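Local coordinates for protein Uly1 (Catenovulum maritimum, PDB 7DRQ) that probably cleaves the algal polysaccharide ulvan as a family 24 polysaccharide lyase built on a calcium-binding beta-propeller, at residues Ala130-Glu133 and Asn134-Thr137; Phe207-His210 and Asp211-Phe215; Lys267-Gly271 and Lys272-Gly276. One frame throughout, in Å; residues are numbered along the deposited sequence.

Interaction 1: Ala130-Glu133 and Asn134-Thr137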
loop_
_atom_site.group_PDB
_atom_site.type_symbol
_atom_site.label_atom_id
_atom_site.label_comp_id
_atom_site.label_asym_id
_atom_site.label_seq_id
_atom_site.Cartn_x
_atom_site.Cartn_y
_atom_site.Cartn_z
ATOM N N ALA A 130 8.335 8.184 -7.159
ATOM C CA ALA A 130 9.345 9.180 -6.795
ATOM C C ALA A 130 9.722 10.078 -7.974
ATOM O O ALA A 130 10.890 10.430 -8.165
ATOM C CB ALA A 130 10.586 8.501 -6.211
ATOM N N TYR A 131 8.732 10.479 -8.763
ATOM C CA TYR A 131 9.049 11.336 -9.895
ATOM C C TYR A 131 9.208 12.782 -9.435
ATOM O O TYR A 131 8.729 13.179 -8.371
ATOM C CB TYR A 131 7.981 11.220 -10.983
ATOM C CG TYR A 131 7.809 9.793 -11.465
ATOM C CD1 TYR A 131 8.911 8.977 -11.672
ATOM C CD2 TYR A 131 6.547 9.258 -11.677
ATOM C CE1 TYR A 131 8.768 7.657 -12.109
ATOM C CE2 TYR A 131 6.387 7.941 -12.101
ATOM C CZ TYR A 131 7.496 7.148 -12.310
ATOM O OH TYR A 131 7.343 5.851 -12.732
ATOM N N ARG A 132 9.914 13.563 -10.253
ATOM C CA ARG A 132 10.217 14.960 -9.965
ATOM C C ARG A 132 10.157 15.733 -11.272
ATOM O O ARG A 132 10.057 15.152 -12.351
ATOM C CB ARG A 132 11.599 15.117 -9.301
ATOM C CG ARG A 132 12.635 14.170 -9.862
ATOM C CD ARG A 132 13.910 14.122 -9.017
ATOM N NE ARG A 132 14.635 12.864 -9.232
ATOM C CZ ARG A 132 15.442 12.626 -10.265
ATOM N NH1 ARG A 132 15.643 13.556 -11.193
ATOM N NH2 ARG A 132 16.055 11.455 -10.374
ATOM N N GLU A 133 10.240 17.066 -11.177
ATOM C CA GLU A 133 10.046 17.876 -12.378
ATOM C C GLU A 133 11.099 17.583 -13.440
ATOM O O GLU A 133 10.825 17.731 -14.636
ATOM C CB GLU A 133 10.036 19.363 -12.025
ATOM C CG GLU A 133 11.362 19.910 -11.544
ATOM C CD GLU A 133 11.215 21.323 -11.043
ATOM O OE1 GLU A 133 10.286 22.006 -11.519
ATOM O OE2 GLU A 133 11.998 21.741 -10.170
ATOM N N ASN A 134 12.296 17.150 -13.037
ATOM C CA ASN A 134 13.343 16.842 -13.999
ATOM C C ASN A 134 13.551 15.339 -14.161
ATOM O O ASN A 134 14.635 14.904 -14.557
ATOM C CB ASN A 134 14.648 17.545 -13.616
ATOM C CG ASN A 134 15.218 17.047 -12.312
ATOM O OD1 ASN A 134 14.506 16.476 -11.484
ATOM N ND2 ASN A 134 16.518 17.240 -12.125
ATOM N N THR A 135 12.532 14.535 -13.858
ATOM C CA THR A 135 12.572 13.122 -14.210
ATOM C C THR A 135 12.741 12.981 -15.719
ATOM O O THR A 135 12.084 13.672 -16.501
ATOM C CB THR A 135 11.290 12.417 -13.736
ATOM O OG1 THR A 135 11.325 12.268 -12.313
ATOM C CG2 THR A 135 11.137 11.040 -14.373
ATOM N N ASP A 136 13.648 12.097 -16.128
ATOM C CA ASP A 136 13.990 11.925 -17.534
ATOM C C ASP A 136 13.124 10.811 -18.102
ATOM O O ASP A 136 13.375 9.628 -17.847
ATOM C CB ASP A 136 15.481 11.613 -17.693
ATOM C CG ASP A 136 15.893 11.412 -19.148
ATOM O OD1 ASP A 136 15.054 11.598 -20.051
ATOM O OD2 ASP A 136 17.074 11.075 -19.392
ATOM N N THR A 137 12.110 11.180 -18.875
ATOM C CA THR A 137 11.217 10.168 -19.424
ATOM C C THR A 137 11.747 9.531 -20.698
ATOM O O THR A 137 11.018 8.750 -21.320
ATOM C CB THR A 137 9.831 10.756 -19.700
ATOM O OG1 THR A 137 9.911 11.672 -20.799
ATOM C CG2 THR A 137 9.288 11.470 -18.465
HETATM O O HOH W 1 11.448 16.263 -16.849
#

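Interaction 2: Phe207-His210 and Asp211-Phe215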
loop_
_atom_site.group_PDB
_atom_site.type_symbol
_atom_site.label_atom_id
_atom_site.label_comp_id
_atom_site.label_asym_id
_atom_site.label_seq_id
_atom_site.Cartn_x
_atom_site.Cartn_y
_atom_site.Cartn_z
ATOM N N PHE A 207 -5.799 6.209 5.009
ATOM C CA PHE A 207 -6.453 5.565 6.139
ATOM C C PHE A 207 -7.452 6.544 6.741
ATOM O O PHE A 207 -7.352 7.757 6.544
ATOM C CB PHE A 207 -5.450 5.080 7.201
ATOM C CG PHE A 207 -4.450 6.116 7.648
ATOM C CD1 PHE A 207 -3.275 6.326 6.933
ATOM C CD2 PHE A 207 -4.666 6.862 8.808
ATOM C CE1 PHE A 207 -2.342 7.260 7.350
ATOM C CE2 PHE A 207 -3.731 7.799 9.240
ATOM C CZ PHE A 207 -2.579 8.009 8.510
ATOM N N THR A 208 -8.421 5.999 7.477
ATOM C CA THR A 208 -9.503 6.785 8.055
ATOM C C THR A 208 -9.622 6.500 9.545
ATOM O O THR A 208 -9.330 5.398 10.011
ATOM C CB THR A 208 -10.858 6.494 7.384
ATOM O OG1 THR A 208 -11.126 5.084 7.416
ATOM C CG2 THR A 208 -10.833 6.931 5.932
ATOM N N SER A 209 -10.090 7.496 10.282
ATOM C CA SER A 209 -10.288 7.349 11.715
ATOM C C SER A 209 -11.733 6.967 12.035
ATOM O O SER A 209 -12.610 6.943 11.168
ATOM C CB SER A 209 -9.921 8.644 12.429
ATOM O OG SER A 209 -10.941 9.609 12.216
ATOM N N HIS A 210 -11.971 6.686 13.321
ATOM C CA HIS A 210 -13.304 6.325 13.801
ATOM C C HIS A 210 -14.331 7.386 13.437
ATOM O O HIS A 210 -15.412 7.081 12.916
ATOM C CB HIS A 210 -13.270 6.142 15.320
ATOM C CG HIS A 210 -12.676 4.844 15.765
ATOM N ND1 HIS A 210 -12.120 4.672 17.017
ATOM C CD2 HIS A 210 -12.563 3.649 15.134
ATOM C CE1 HIS A 210 -11.687 3.428 17.135
ATOM N NE2 HIS A 210 -11.948 2.786 16.009
ATOM N N ASP A 211 -14.001 8.642 13.707
ATOM C CA ASP A 211 -14.877 9.786 13.503
ATOM C C ASP A 211 -14.944 10.242 12.051
ATOM O O ASP A 211 -15.569 11.275 11.774
ATOM C CB ASP A 211 -14.411 10.944 14.382
ATOM C CG ASP A 211 -14.681 10.697 15.848
ATOM O OD1 ASP A 211 -15.333 9.675 16.165
ATOM O OD2 ASP A 211 -14.243 11.516 16.677
ATOM N N GLY A 212 -14.316 9.522 11.128
ATOM C CA GLY A 212 -14.440 9.844 9.722
ATOM C C GLY A 212 -13.427 10.823 9.174
ATOM O O GLY A 212 -13.638 11.358 8.081
ATOM N N ASP A 213 -12.339 11.085 9.893
ATOM C CA ASP A 213 -11.250 11.850 9.305
ATOM C C ASP A 213 -10.482 10.982 8.322
ATOM O O ASP A 213 -10.370 9.766 8.491
ATOM C CB ASP A 213 -10.304 12.377 10.383
ATOM C CG ASP A 213 -10.749 13.728 10.925
ATOM O OD1 ASP A 213 -11.155 14.595 10.118
ATOM O OD2 ASP A 213 -10.712 13.901 12.155
ATOM N N LEU A 214 -9.977 11.613 7.271
ATOM C CA LEU A 214 -9.282 10.923 6.193
ATOM C C LEU A 214 -7.844 11.414 6.143
ATOM O O LEU A 214 -7.595 12.627 6.193
ATOM C CB LEU A 214 -9.965 11.170 4.848
ATOM C CG LEU A 214 -9.234 10.662 3.607
ATOM C CD1 LEU A 214 -9.065 9.145 3.650
ATOM C CD2 LEU A 214 -10.001 11.073 2.346
ATOM N N PHE A 215 -6.907 10.478 6.054
ATOM C CA PHE A 215 -5.483 10.790 6.049
ATOM C C PHE A 215 -4.804 10.083 4.886
ATOM O O PHE A 215 -5.321 9.106 4.338
ATOM C CB PHE A 215 -4.786 10.357 7.343
ATOM C CG PHE A 215 -5.386 10.928 8.591
ATOM C CD1 PHE A 215 -6.459 10.310 9.210
ATOM C CD2 PHE A 215 -4.841 12.070 9.176
ATOM C CE1 PHE A 215 -7.005 10.834 10.379
ATOM C CE2 PHE A 215 -5.372 12.584 10.342
ATOM C CZ PHE A 215 -6.455 11.976 10.942
HETATM O O HOH W 2 -10.809 11.710 13.684
#

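Interaction 3: Lys267-Gly271 and Lys272-Gly276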
loop_
_atom_site.group_PDB
_atom_site.type_symbol
_atom_site.label_atom_id
_atom_site.label_comp_id
_atom_site.label_asym_id
_atom_site.label_seq_id
_atom_site.Cartn_x
_atom_site.Cartn_y
_atom_site.Cartn_z
ATOM N N LYS A 267 -0.965 3.023 9.788
ATOM C CA LYS A 267 -2.337 2.541 9.787
ATOM C C LYS A 267 -3.086 3.197 10.927
ATOM O O LYS A 267 -2.491 3.651 11.906
ATOM C CB LYS A 267 -2.429 1.021 9.970
ATOM C CG LYS A 267 -1.668 0.202 8.955
ATOM C CD LYS A 267 -1.809 -1.291 9.290
ATOM C CE LYS A 267 -0.855 -2.125 8.457
ATOM N NZ LYS A 267 -1.185 -3.596 8.542
ATOM N N TYR A 268 -4.410 3.220 10.806
ATOM C CA TYR A 268 -5.264 3.538 11.940
ATOM C C TYR A 268 -5.630 2.217 12.599
ATOM O O TYR A 268 -6.231 1.345 11.956
ATOM C CB TYR A 268 -6.509 4.295 11.495
ATOM C CG TYR A 268 -7.333 4.845 12.627
ATOM C CD1 TYR A 268 -7.005 6.058 13.229
ATOM C CD2 TYR A 268 -8.463 4.173 13.073
ATOM C CE1 TYR A 268 -7.776 6.575 14.264
ATOM C CE2 TYR A 268 -9.232 4.676 14.094
ATOM C CZ TYR A 268 -8.902 5.872 14.681
ATOM O OH TYR A 268 -9.708 6.346 15.691
ATOM N N ALA A 269 -5.231 2.050 13.853
ATOM C CA ALA A 269 -5.355 0.763 14.531
ATOM C C ALA A 269 -5.690 1.022 15.986
ATOM O O ALA A 269 -5.063 1.883 16.618
ATOM C CB ALA A 269 -4.058 -0.049 14.429
ATOM N N ASP A 270 -6.677 0.290 16.503
ATOM C CA ASP A 270 -7.188 0.479 17.859
ATOM C C ASP A 270 -7.311 1.961 18.206
ATOM O O ASP A 270 -6.781 2.435 19.212
ATOM C CB ASP A 270 -6.318 -0.242 18.888
ATOM C CG ASP A 270 -6.999 -0.351 20.253
ATOM O OD1 ASP A 270 -8.246 -0.280 20.276
ATOM O OD2 ASP A 270 -6.301 -0.488 21.289
ATOM N N GLY A 271 -8.001 2.703 17.333
ATOM C CA GLY A 271 -8.352 4.085 17.609
ATOM C C GLY A 271 -7.226 5.092 17.534
ATOM O O GLY A 271 -7.398 6.225 18.007
ATOM N N LYS A 272 -6.075 4.731 16.973
ATOM C CA LYS A 272 -4.943 5.646 16.918
ATOM C C LYS A 272 -4.210 5.516 15.594
ATOM O O LYS A 272 -4.174 4.453 14.980
ATOM C CB LYS A 272 -3.941 5.399 18.049
ATOM C CG LYS A 272 -4.531 5.521 19.444
ATOM C CD LYS A 272 -3.479 5.287 20.527
ATOM C CE LYS A 272 -4.151 5.292 21.904
ATOM N NZ LYS A 272 -3.172 5.025 22.985
ATOM N N ILE A 273 -3.604 6.615 15.178
ATOM C CA ILE A 273 -2.677 6.609 14.057
ATOM C C ILE A 273 -1.346 6.051 14.544
ATOM O O ILE A 273 -0.804 6.522 15.547
ATOM C CB ILE A 273 -2.519 8.028 13.497
ATOM C CG1 ILE A 273 -3.818 8.464 12.825
ATOM C CG2 ILE A 273 -1.372 8.099 12.533
ATOM C CD1 ILE A 273 -3.892 9.965 12.571
ATOM N N ARG A 274 -0.835 5.018 13.866
ATOM C CA ARG A 274 0.419 4.380 14.271
ATOM C C ARG A 274 1.243 4.021 13.038
ATOM O O ARG A 274 0.783 4.127 11.900
ATOM C CB ARG A 274 0.179 3.117 15.123
ATOM C CG ARG A 274 -1.112 3.111 15.934
ATOM C CD ARG A 274 -1.258 1.859 16.811
ATOM N NE ARG A 274 -2.497 1.923 17.587
ATOM C CZ ARG A 274 -2.564 1.860 18.919
ATOM N NH1 ARG A 274 -1.460 1.693 19.645
ATOM N NH2 ARG A 274 -3.746 1.956 19.523
ATOM N N ILE A 275 2.487 3.598 13.270
ATOM C CA ILE A 275 3.367 3.173 12.188
ATOM C C ILE A 275 4.208 1.989 12.653
ATOM O O ILE A 275 4.612 1.911 13.819
ATOM C CB ILE A 275 4.264 4.340 11.713
ATOM C CG1 ILE A 275 4.959 3.999 10.387
ATOM C CG2 ILE A 275 5.257 4.717 12.813
ATOM C CD1 ILE A 275 5.739 5.182 9.775
ATOM N N GLY A 276 4.433 1.048 11.749
ATOM C CA GLY A 276 5.432 0.012 11.953
ATOM C C GLY A 276 6.340 0.004 10.745
ATOM O O GLY A 276 5.893 0.242 9.624
HETATM O O HOH W 3 -4.045 0.472 21.773
#

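Interaction 1: Ala130-Glu133 and Asn134-Thr137
Arg-132 and Thr-135 hold each other twice, once through the side chain of the threonine and once through its backbone. With CG2 anti to the backbone N (chi1 -73° for OG1), Thr-135 swings its hydroxyl back over the chain, where OG1 accepts from Arg-132 N at 2.8 Å in a fairly straight bond. Its methyl CG2 comes up obliquely to the Tyr-131 ring, 4.1 Å from CD1. In the reverse direction Thr-135 N donates to Arg-132 O over 3.0 Å, which closes a type I beta turn, Arg-132 to Thr-135, in the surface loop between strands 122-126 and 150-152 of the propeller. With CG turned in between its own N and carbonyl carbon (chi1 38°), Arg-132 brings CG to 3.4 Å from Asn-134 OD1, and its chain, extended from CG to NE, carries the guanidinium onward. NH1 reaches that OD1 at 3.1 Å: the oxygen sits in the guanidinium plane, the donor well above the amide plane, the two groups turned 67° apart. A water spans the turn, giving one hydrogen to Glu-133 O and one to Thr-135 O. Beyond the contact, Tyr-131 OH bonds Asn-109 and Glu-133 N bonds His-195.

Interaction 2: Phe207-His210 and Asp211-Phe215
A tight beta hairpin joins strands 201-208 and 214-220, and its two phenylalanines, Phe-207 and Phe-215, face each other as an antiparallel hydrogen-bonded pair. Phe-215 N gives its hydrogen to Phe-207 O at 2.8 Å, and Phe-207 N returns the bond to Phe-215 O. Turned between its own N and carbonyl carbon (chi1 51°), the ring of Phe-207 leans across to the partner strand, so that Phe-215 CB sits over its face, 3.6 Å from the centroid, as a CH-pi contact. The two ring planes are only 12° apart but slid along each other, with little overlap. Replacing the Phe-207 ring by the methyl of an alanine would probably leave Phe-215 CB without its aromatic cover and open a gap beside Ile-273. On the other face of the hairpin, Thr-208 CG2 meets Leu-214 CD1 at 3.6 Å. Nearer the bend, Ser-209 is used three ways: its N donates to Asp-213 O, its O accepts from Gly-212 N, and its OG takes the N-H of Asp-213 at 3.1 Å. A water links that OG to Asp-213 OD2. Gly-212 has phi 89°, where a side chain would jam against the preceding carbonyl. A type I turn from Ser-209 to Gly-212 with a G1 bulge at the glycine is a classic hairpin connection, here within a four-stranded antiparallel sheet, as in beta-propeller blades.

Interaction 3: Lys267-Gly271 and Lys272-Gly276
Arg-274 holds its CG beside the backbone N at a chi1 of -28°, about halfway from staggered to eclipsed, and then runs extended to NE; this carries the guanidinium back along the hairpin to the backbone of Ala-269 and Asp-270. There NE donates to Ala-269 O at 2.7 Å, and NH2 donates to Asp-270 O at 3.1 Å. Both oxygens lie at the edge of the guanidinium, close to its plane, while the donors stand above the carbonyl planes. NH2 adds a weak bond to Ala-269 O. That carbonyl also accepts Lys-272 N, 3.0 Å away, which comes from the opposite face of its plane to NE and closes the type I' turn Ala-269 to Lys-272. Asp-270 and Gly-271 fill its two left-handed positions. Strand 261-269 runs into the turn and 272-280 leaves it, with Ala-269 N bonded to Lys-272 O and Lys-267 paired with Arg-274 through both backbone bonds. On the other face, Tyr-268 lays its ring against the start of the second strand: Lys-272 N sits 3.7 Å above one ring face, toward the rim, and CD1 is 4.0 Å from Ile-273 CG1. The Asp-270 carboxylate, nearly parallel to the guanidinium, adds a long salt bridge of 4.0 Å from OD2 to Arg-274 NH2, where no N-H points at the oxygen, and a water bridges these same two atoms. NH1 of Arg-274 bonds Tyr-295, and Lys-272 NZ forms a salt bridge with Asp-299. A buried cation is thus gripped mainly by backbone carbonyls, with Asp-270 likely to offset its charge only partly, and these bonds fix the rotation of the guanidinium against the turn.

Interactions 2 and 3 are hairpins of adjacent sheets, partly buried and touching, their centres about 11 Å apart; interaction 1 is a surface loop with nearest atoms about 17 Å or more from either. Tyr-268 makes the join: its ring meets His-210 edge-to-face and packs on Phe-207 and Ser-209, and its hydroxyl lies at probable hydrogen-bonding distance from His-210 N. Ile-273 fits against both phenylalanines of 207-215. The chemistry follows the place. Hairpin 207-215 pairs aromatic packing on its strands with a serine-centred polar bend, a buried arginine on carbonyls marks 267-276, and 130-137 relies on a threonine hydroxyl and an arginine-asparagine bond at the surface. Each bend has side-chain-to-backbone bonds and a bridging water.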